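PDB 6OBT: borrelidin polyketide synthase, type I from Streptomyces parvulus, which probably catalyses the dehydration of beta-hydroxyacyl intermediates, as the dehydratase domain of a modular synthase that builds the macrolide borrelidin. Local coordinates for residues A71-L76 against L80-V85; V124-E129 against T133-M138; M138-D143 against V148-G153. All coordinates share one frame; numbering follows the deposited sequence.

Interaction 1: residues A71-L76 against L80-V85; sequences ADHQVL and LLPGVV
His73 and Leu80 carry most of this contact, with Pro82 and Val75 filling in beside them. The His73 ring donates from ND1 to Leu80 O at 2.8 Å; the bond is bent (141° at the hydrogen), and the nitrogen sits above the plane of the Leu80 carbonyl. Pro82 closes one face of the same ring: its CB stands over the centre, 3.9 Å from the His73 ring centroid, in a CH-pi contact. Leu80 O, tilted somewhat from the ring plane, and Pro82 together set how the imidazole is turned. A chi1 of -173°, CG turned opposite the backbone N, carries the ring across to segment 80-85. A weak backbone bond, Leu80 N to His73 O at 3.3 Å, joins the same two residues. Leu80 also packs on the strand: Val75 CG1 presses closely on Leu80 CG at 3.3 Å, a tight apolar fit. Beyond the two segments, the His73 side chain touches Asp232 of helix 228-236, and its ring meets that of Phe196. The spacing of His73 and Pro82 matches the HxxxGxxxxP motif of polyketide synthase dehydratases, whose histidine is paired with an aspartate in the active site, consistent with a catalytic pair of His73 and Asp232 in a double hotdog fold.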
loop_
_atom_site.group_PDB
_atom_site.type_symbol
_atom_site.label_atom_id
_atom_site.label_comp_id
_atom_site.label_asym_id
_atom_site.label_seq_id
_atom_site.Cartn_x
_atom_site.Cartn_y
_atom_site.Cartn_z
ATOM N N ALA A 71 7.821 -19.169 -16.937
ATOM C CA ALA A 71 8.345 -20.528 -16.904
ATOM C C ALA A 71 9.468 -20.736 -17.911
ATOM O O ALA A 71 10.120 -21.788 -17.889
ATOM C CB ALA A 71 7.227 -21.540 -17.157
ATOM N N ASP A 72 9.700 -19.770 -18.792
ATOM C CA ASP A 72 10.772 -19.839 -19.778
ATOM C C ASP A 72 12.142 -19.490 -19.200
ATOM O O ASP A 72 13.126 -19.471 -19.951
ATOM C CB ASP A 72 10.452 -18.899 -20.947
ATOM C CG ASP A 72 9.334 -19.420 -21.832
ATOM O OD1 ASP A 72 8.903 -18.688 -22.744
ATOM O OD2 ASP A 72 8.890 -20.568 -21.634
ATOM N N HIS A 73 12.232 -19.161 -17.913
ATOM C CA HIS A 73 13.503 -18.916 -17.230
ATOM C C HIS A 73 13.682 -19.950 -16.111
ATOM O O HIS A 73 13.303 -19.695 -14.973
ATOM C CB HIS A 73 13.544 -17.514 -16.678
ATOM C CG HIS A 73 14.874 -17.128 -16.110
ATOM N ND1 HIS A 73 15.187 -17.281 -14.776
ATOM C CD2 HIS A 73 15.965 -16.572 -16.693
ATOM C CE1 HIS A 73 16.422 -16.856 -14.564
ATOM N NE2 HIS A 73 16.914 -16.419 -15.711
ATOM N N GLN A 74 14.308 -21.072 -16.427
ATOM C CA GLN A 74 14.430 -22.196 -15.501
ATOM C C GLN A 74 15.900 -22.552 -15.354
ATOM O O GLN A 74 16.576 -22.832 -16.352
ATOM C CB GLN A 74 13.621 -23.386 -16.002
ATOM C CG GLN A 74 13.738 -24.648 -15.151
ATOM C CD GLN A 74 13.309 -25.859 -15.926
ATOM O OE1 GLN A 74 12.121 -26.167 -16.003
ATOM N NE2 GLN A 74 14.270 -26.531 -16.556
ATOM N N VAL A 75 16.400 -22.527 -14.120
ATOM C CA VAL A 75 17.792 -22.860 -13.827
ATOM C C VAL A 75 17.800 -24.075 -12.914
ATOM O O VAL A 75 17.204 -24.047 -11.825
ATOM C CB VAL A 75 18.562 -21.685 -13.201
ATOM C CG1 VAL A 75 17.911 -21.224 -11.935
ATOM C CG2 VAL A 75 20.013 -22.077 -12.945
ATOM N N LEU A 76 18.465 -25.138 -13.369
ATOM C CA LEU A 76 18.608 -26.389 -12.616
ATOM C C LEU A 76 17.243 -26.917 -12.182
ATOM O O LEU A 76 17.052 -27.352 -11.044
ATOM C CB LEU A 76 19.541 -26.203 -11.419
ATOM C CG LEU A 76 20.966 -25.732 -11.709
ATOM C CD1 LEU A 76 21.770 -25.658 -10.417
ATOM C CD2 LEU A 76 21.639 -26.655 -12.713
ATOM N N LEU A 80 12.996 -19.617 -11.686
ATOM C CA LEU A 80 13.446 -18.456 -10.940
ATOM C C LEU A 80 13.015 -17.202 -11.678
ATOM O O LEU A 80 13.098 -17.143 -12.912
ATOM C CB LEU A 80 14.971 -18.410 -10.785
ATOM C CG LEU A 80 15.778 -19.481 -10.065
ATOM C CD1 LEU A 80 17.082 -18.874 -9.520
ATOM C CD2 LEU A 80 14.992 -20.163 -8.992
ATOM N N LEU A 81 12.552 -16.212 -10.922
ATOM C CA LEU A 81 12.404 -14.878 -11.477
ATOM C C LEU A 81 13.777 -14.382 -11.922
ATOM O O LEU A 81 14.753 -14.501 -11.169
ATOM C CB LEU A 81 11.791 -13.941 -10.428
ATOM C CG LEU A 81 11.264 -12.633 -11.031
ATOM C CD1 LEU A 81 10.027 -12.911 -11.884
ATOM C CD2 LEU A 81 10.932 -11.628 -9.915
ATOM N N PRO A 82 13.922 -13.891 -13.146
ATOM C CA PRO A 82 15.246 -13.419 -13.558
ATOM C C PRO A 82 15.643 -12.204 -12.726
ATOM O O PRO A 82 14.817 -11.345 -12.413
ATOM C CB PRO A 82 15.078 -13.098 -15.051
ATOM C CG PRO A 82 13.621 -13.093 -15.322
ATOM C CD PRO A 82 12.911 -13.815 -14.211
ATOM N N GLY A 83 16.905 -12.186 -12.294
ATOM C CA GLY A 83 17.411 -11.059 -11.525
ATOM C C GLY A 83 17.209 -9.719 -12.203
ATOM O O GLY A 83 16.998 -8.700 -11.532
ATOM N N VAL A 84 17.242 -9.688 -13.536
ATOM C CA VAL A 84 17.034 -8.412 -14.219
ATOM C C VAL A 84 15.609 -7.902 -14.026
ATOM O O VAL A 84 15.353 -6.719 -14.258
ATOM C CB VAL A 84 17.360 -8.493 -15.722
ATOM C CG1 VAL A 84 18.874 -8.706 -15.949
ATOM C CG2 VAL A 84 16.541 -9.575 -16.394
ATOM N N VAL A 85 14.663 -8.747 -13.591
ATOM C CA VAL A 85 13.338 -8.208 -13.278
ATOM C C VAL A 85 13.444 -7.161 -12.172
ATOM O O VAL A 85 12.765 -6.125 -12.208
ATOM C CB VAL A 85 12.352 -9.334 -12.885
ATOM C CG1 VAL A 85 11.130 -8.732 -12.188
ATOM C CG2 VAL A 85 11.918 -10.113 -14.119
#

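Interaction 2: residues V124-E129 against T133-M138; sequences VVTETE and TRTVSM
Val124 pairs with Ser137 within the antiparallel hairpin of strands 119-127 and 134-142, its N bonding to Ser137 O at 2.9 Å while Val124 O accepts Ser137 N. Val124 CB also packs on Ser137 OG, whose hydrogen-bond partner is His139 NE2. Val125, in a non-hydrogen-bonded pair with Val136, puts CG2 against Val136 CG2 at 3.9 Å, and its CG1 meets Arg134 CD where the two side chains cross at about a right angle. Thr126 and Thr135 form the next hydrogen-bonded pair and lie side by side, Thr126 CB 3.4 Å from Thr135 OG1. A water links this polar face: it donates to Val124 O at 2.7 Å and bonds both threonine hydroxyls, while Thr126 OG1 is also held by Gln55 NE2. Glu127 runs alongside Arg134, laying CG over one face of the guanidinium, 3.7 Å from Arg134 CZ. The charges meet loosely, Glu127 OE2 to Arg134 NH1 at 3.8 Å, with the oxygen well out of the guanidinium plane. Thr128 OG1, also bonded to Glu130 N, comes so close to Thr133 O, 2.5 Å, that this bond is doubtful in detail; the Thr128 methyl packs on Thr135 CG2 at 4.0 Å. Strand 55-62 flanks 119-127, through Gln55, Val57 and Trp58, and strand 148-156 flanks 134-142. Helix 83-97 covers the face bearing Val125 and Arg134, which touch Ala93 and Ala97.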
loop_
_atom_site.group_PDB
_atom_site.type_symbol
_atom_site.label_atom_id
_atom_site.label_comp_id
_atom_site.label_asym_id
_atom_site.label_seq_id
_atom_site.Cartn_x
_atom_site.Cartn_y
_atom_site.Cartn_z
ATOM N N VAL A 124 9.972 -0.893 -2.483
ATOM C CA VAL A 124 9.875 0.116 -1.440
ATOM C C VAL A 124 10.928 1.177 -1.701
ATOM O O VAL A 124 12.131 0.895 -1.627
ATOM C CB VAL A 124 10.057 -0.489 -0.043
ATOM C CG1 VAL A 124 10.106 0.621 0.983
ATOM C CG2 VAL A 124 8.925 -1.482 0.270
ATOM N N VAL A 125 10.485 2.399 -1.979
ATOM C CA VAL A 125 11.389 3.503 -2.280
ATOM C C VAL A 125 11.293 4.512 -1.150
ATOM O O VAL A 125 10.192 4.955 -0.798
ATOM C CB VAL A 125 11.066 4.138 -3.642
ATOM C CG1 VAL A 125 11.965 5.350 -3.876
ATOM C CG2 VAL A 125 11.259 3.091 -4.764
ATOM N N THR A 126 12.442 4.863 -0.571
ATOM C CA THR A 126 12.493 5.689 0.625
ATOM C C THR A 126 13.399 6.892 0.396
ATOM O O THR A 126 14.538 6.744 -0.068
ATOM C CB THR A 126 12.978 4.874 1.830
ATOM O OG1 THR A 126 12.205 3.668 1.933
ATOM C CG2 THR A 126 12.800 5.676 3.111
ATOM N N GLU A 127 12.894 8.080 0.712
ATOM C CA GLU A 127 13.720 9.272 0.595
ATOM C C GLU A 127 14.811 9.251 1.664
ATOM O O GLU A 127 14.685 8.603 2.705
ATOM C CB GLU A 127 12.868 10.536 0.713
ATOM C CG GLU A 127 11.908 10.736 -0.450
ATOM C CD GLU A 127 10.698 11.576 -0.073
ATOM O OE1 GLU A 127 10.869 12.564 0.672
ATOM O OE2 GLU A 127 9.577 11.249 -0.523
ATOM N N THR A 128 15.904 9.951 1.388
ATOM C CA THR A 128 17.058 9.976 2.276
ATOM C C THR A 128 17.261 11.390 2.804
ATOM O O THR A 128 16.469 12.301 2.540
ATOM C CB THR A 128 18.321 9.492 1.556
ATOM O OG1 THR A 128 18.649 10.403 0.499
ATOM C CG2 THR A 128 18.109 8.105 0.967
ATOM N N GLU A 129 18.345 11.567 3.561
ATOM C CA GLU A 129 18.746 12.891 4.014
ATOM C C GLU A 129 19.471 13.684 2.935
ATOM O O GLU A 129 19.781 14.860 3.152
ATOM C CB GLU A 129 19.632 12.777 5.256
ATOM C CG GLU A 129 18.957 12.099 6.438
ATOM C CD GLU A 129 17.972 13.008 7.152
ATOM O OE1 GLU A 129 17.907 14.207 6.806
ATOM O OE2 GLU A 129 17.263 12.523 8.060
ATOM N N THR A 133 18.713 11.285 -4.059
ATOM C CA THR A 133 19.213 9.944 -3.766
ATOM C C THR A 133 18.219 9.240 -2.854
ATOM O O THR A 133 17.873 9.763 -1.789
ATOM C CB THR A 133 20.595 9.995 -3.107
ATOM O OG1 THR A 133 21.560 10.490 -4.045
ATOM C CG2 THR A 133 21.010 8.608 -2.649
ATOM N N ARG A 134 17.764 8.056 -3.266
ATOM C CA ARG A 134 16.755 7.308 -2.533
ATOM C C ARG A 134 17.151 5.842 -2.454
ATOM O O ARG A 134 17.772 5.301 -3.369
ATOM C CB ARG A 134 15.372 7.446 -3.194
ATOM C CG ARG A 134 14.863 8.883 -3.253
ATOM C CD ARG A 134 13.393 8.937 -3.612
ATOM N NE ARG A 134 12.981 10.281 -3.995
ATOM C CZ ARG A 134 11.718 10.669 -4.126
ATOM N NH1 ARG A 134 10.729 9.813 -3.891
ATOM N NH2 ARG A 134 11.444 11.911 -4.499
ATOM N N THR A 135 16.813 5.204 -1.339
ATOM C CA THR A 135 17.021 3.770 -1.255
ATOM C C THR A 135 15.850 3.035 -1.888
ATOM O O THR A 135 14.739 3.555 -1.994
ATOM C CB THR A 135 17.172 3.322 0.193
ATOM O OG1 THR A 135 15.941 3.563 0.882
ATOM C CG2 THR A 135 18.288 4.098 0.864
ATOM N N VAL A 136 16.113 1.812 -2.330
ATOM C CA VAL A 136 15.082 0.958 -2.902
ATOM C C VAL A 136 15.337 -0.457 -2.412
ATOM O O VAL A 136 16.492 -0.875 -2.266
ATOM C CB VAL A 136 15.048 1.032 -4.447
ATOM C CG1 VAL A 136 16.386 0.568 -5.097
ATOM C CG2 VAL A 136 13.883 0.235 -4.991
ATOM N N SER A 137 14.263 -1.180 -2.115
ATOM C CA SER A 137 14.382 -2.583 -1.747
ATOM C C SER A 137 13.202 -3.340 -2.328
ATOM O O SER A 137 12.117 -2.782 -2.515
ATOM C CB SER A 137 14.480 -2.780 -0.226
ATOM O OG SER A 137 13.334 -2.289 0.470
ATOM N N MET A 138 13.447 -4.612 -2.640
ATOM C CA MET A 138 12.499 -5.497 -3.308
ATOM C C MET A 138 12.227 -6.705 -2.424
ATOM O O MET A 138 13.167 -7.321 -1.911
ATOM C CB MET A 138 13.049 -5.967 -4.651
ATOM C CG MET A 138 13.081 -4.875 -5.718
ATOM S SD MET A 138 14.337 -3.646 -5.383
ATOM C CE MET A 138 14.323 -2.795 -6.967
HETATM O O HOH W 1 13.583 1.825 0.397
HETATM O O HOH W 2 9.910 7.858 -2.041
#

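Interaction 3: residues M138-D143 against V148-G153; sequences MHSRRD and VTHAEG
A classic beta bulge marks this antiparallel hairpin, with His150 and Ala151 both facing Met138. Met138 O accepts His150 N at 2.8 Å and, weakly, Ala151 N at 3.5 Å, while Met138 N bonds back to Ala151 O. Past the bulge, Ser140 and Val148 form a hydrogen-bonded pair, each N bonding to the other's O. Met138, bent at chi2 (71°), brings SD to 3.9 Å from Ala151 CB, beside Leu105 of strand 101-107 and Trp86 of helix 83-97. The His150 side chain reaches back to Ser140: Ser140 OG lies at the edge of the His150 ring and shares a 2.7 Å hydrogen bond with its NE2, either atom being a possible donor. The other nitrogen of that ring, ND1, bonds to Ser109 O, so the imidazole is gripped at both nitrogens, and the Trp86 ring meets it with the planes nearly parallel. On the face opposite Met138, Ser140 and Ala151, His139 and Thr149 lie side by side, pointing the same way. This face meets the second subunit: His139 packs on Pro52 of that chain, and Arg141 makes a salt bridge to its Asp50. With NE2 of His139 taken by Ser137, a water in the ring plane bridges the other nitrogen, His139 ND1 at 3.0 Å, to Thr149 OG1 at 2.8 Å.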
loop_
_atom_site.group_PDB
_atom_site.type_symbol
_atom_site.label_atom_id
_atom_site.label_comp_id
_atom_site.label_asym_id
_atom_site.label_seq_id
_atom_site.Cartn_x
_atom_site.Cartn_y
_atom_site.Cartn_z
ATOM N N MET A 138 13.447 -4.612 -2.640
ATOM C CA MET A 138 12.499 -5.497 -3.308
ATOM C C MET A 138 12.227 -6.705 -2.424
ATOM O O MET A 138 13.167 -7.321 -1.911
ATOM C CB MET A 138 13.049 -5.967 -4.651
ATOM C CG MET A 138 13.081 -4.875 -5.718
ATOM S SD MET A 138 14.337 -3.646 -5.383
ATOM C CE MET A 138 14.323 -2.795 -6.967
ATOM N N HIS A 139 10.953 -7.062 -2.273
ATOM C CA HIS A 139 10.563 -8.105 -1.330
ATOM C C HIS A 139 9.428 -8.941 -1.899
ATOM O O HIS A 139 8.656 -8.488 -2.743
ATOM C CB HIS A 139 10.093 -7.532 0.020
ATOM C CG HIS A 139 10.923 -6.393 0.517
ATOM N ND1 HIS A 139 11.767 -6.507 1.600
ATOM C CD2 HIS A 139 11.043 -5.117 0.078
ATOM C CE1 HIS A 139 12.367 -5.347 1.810
ATOM N NE2 HIS A 139 11.950 -4.489 0.896
ATOM N N SER A 140 9.290 -10.152 -1.371
ATOM C CA SER A 140 8.172 -10.997 -1.747
ATOM C C SER A 140 7.693 -11.748 -0.522
ATOM O O SER A 140 8.400 -11.844 0.485
ATOM C CB SER A 140 8.547 -11.963 -2.863
ATOM O OG SER A 140 9.140 -13.137 -2.332
ATOM N N ARG A 141 6.462 -12.251 -0.613
ATOM C CA ARG A 141 5.883 -13.041 0.459
ATOM C C ARG A 141 4.885 -14.023 -0.130
ATOM O O ARG A 141 3.971 -13.623 -0.861
ATOM C CB ARG A 141 5.199 -12.158 1.501
ATOM C CG ARG A 141 4.718 -12.943 2.706
ATOM C CD ARG A 141 4.095 -12.030 3.717
ATOM N NE ARG A 141 2.790 -11.565 3.267
ATOM C CZ ARG A 141 1.956 -10.850 4.016
ATOM N NH1 ARG A 141 2.296 -10.514 5.255
ATOM N NH2 ARG A 141 0.784 -10.470 3.524
ATOM N N ARG A 142 5.078 -15.300 0.181
ATOM C CA ARG A 142 4.082 -16.331 -0.063
ATOM C C ARG A 142 3.101 -16.376 1.102
ATOM O O ARG A 142 3.375 -15.867 2.192
ATOM C CB ARG A 142 4.743 -17.695 -0.258
ATOM C CG ARG A 142 5.955 -17.641 -1.148
ATOM C CD ARG A 142 6.466 -19.022 -1.510
ATOM N NE ARG A 142 7.774 -18.924 -2.150
ATOM C CZ ARG A 142 7.964 -18.842 -3.464
ATOM N NH1 ARG A 142 6.930 -18.866 -4.296
ATOM N NH2 ARG A 142 9.195 -18.747 -3.948
ATOM N N ASP A 143 1.945 -16.990 0.851
ATOM C CA ASP A 143 0.823 -16.908 1.784
ATOM C C ASP A 143 1.215 -17.380 3.182
ATOM O O ASP A 143 1.196 -16.604 4.145
ATOM C CB ASP A 143 -0.354 -17.711 1.230
ATOM C CG ASP A 143 -0.733 -17.278 -0.178
ATOM O OD1 ASP A 143 -1.864 -16.777 -0.358
ATOM O OD2 ASP A 143 0.109 -17.419 -1.097
ATOM N N VAL A 148 10.683 -11.849 2.273
ATOM C CA VAL A 148 12.018 -12.219 1.808
ATOM C C VAL A 148 12.554 -11.052 1.003
ATOM O O VAL A 148 11.846 -10.520 0.143
ATOM C CB VAL A 148 12.019 -13.499 0.945
ATOM C CG1 VAL A 148 13.422 -13.762 0.396
ATOM C CG2 VAL A 148 11.543 -14.693 1.750
ATOM N N THR A 149 13.789 -10.647 1.283
ATOM C CA THR A 149 14.401 -9.530 0.566
ATOM C C THR A 149 15.157 -10.065 -0.648
ATOM O O THR A 149 16.053 -10.909 -0.512
ATOM C CB THR A 149 15.340 -8.735 1.475
ATOM O OG1 THR A 149 14.659 -8.362 2.681
ATOM C CG2 THR A 149 15.861 -7.476 0.746
ATOM N N HIS A 150 14.795 -9.575 -1.829
ATOM C CA HIS A 150 15.393 -10.044 -3.064
ATOM C C HIS A 150 16.401 -9.066 -3.641
ATOM O O HIS A 150 17.238 -9.482 -4.444
ATOM C CB HIS A 150 14.302 -10.330 -4.108
ATOM C CG HIS A 150 13.356 -11.408 -3.690
ATOM N ND1 HIS A 150 13.754 -12.719 -3.527
ATOM C CD2 HIS A 150 12.045 -11.364 -3.355
ATOM C CE1 HIS A 150 12.721 -13.441 -3.119
ATOM N NE2 HIS A 150 11.674 -12.639 -3.006
ATOM N N ALA A 151 16.357 -7.796 -3.242
ATOM C CA ALA A 151 17.313 -6.822 -3.764
ATOM C C ALA A 151 17.276 -5.561 -2.910
ATOM O O ALA A 151 16.237 -5.207 -2.344
ATOM C CB ALA A 151 17.022 -6.474 -5.225
ATOM N N GLU A 152 18.429 -4.891 -2.825
ATOM C CA GLU A 152 18.541 -3.608 -2.148
ATOM C C GLU A 152 19.456 -2.718 -2.973
ATOM O O GLU A 152 20.374 -3.207 -3.639
ATOM C CB GLU A 152 19.078 -3.752 -0.716
ATOM C CG GLU A 152 18.109 -4.509 0.214
ATOM C CD GLU A 152 18.543 -4.516 1.666
ATOM O OE1 GLU A 152 19.073 -5.548 2.126
ATOM O OE2 GLU A 152 18.339 -3.497 2.357
ATOM N N GLY A 153 19.186 -1.420 -2.951
ATOM C CA GLY A 153 19.998 -0.535 -3.759
ATOM C C GLY A 153 19.678 0.926 -3.538
ATOM O O GLY A 153 18.991 1.303 -2.583
HETATM O O HOH W 3 11.978 -8.774 3.531
#

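Overall arrangement
Interactions 2 and 3 are successive hairpins that share strand 134-142 and Met138, their centres about 14 Å apart; a probable backbone bond from Gly153 N to Val136 O joins them. Both are partly buried, interaction 2 lying farthest from the centre of the chain. Interaction 1 is buried, its centre about 15 Å from that of interaction 3, and touches neither hairpin. Its segment 80-85 leads into helix 83-97, whose later residues pack on both. Chemistry follows place: a ring met by a carbonyl and a proline at the probable active site; regular pairing with threonines, water and a loose charge pair toward the outer hairpin turn; and, between them, a bulge with two histidines, in contact with the second subunit.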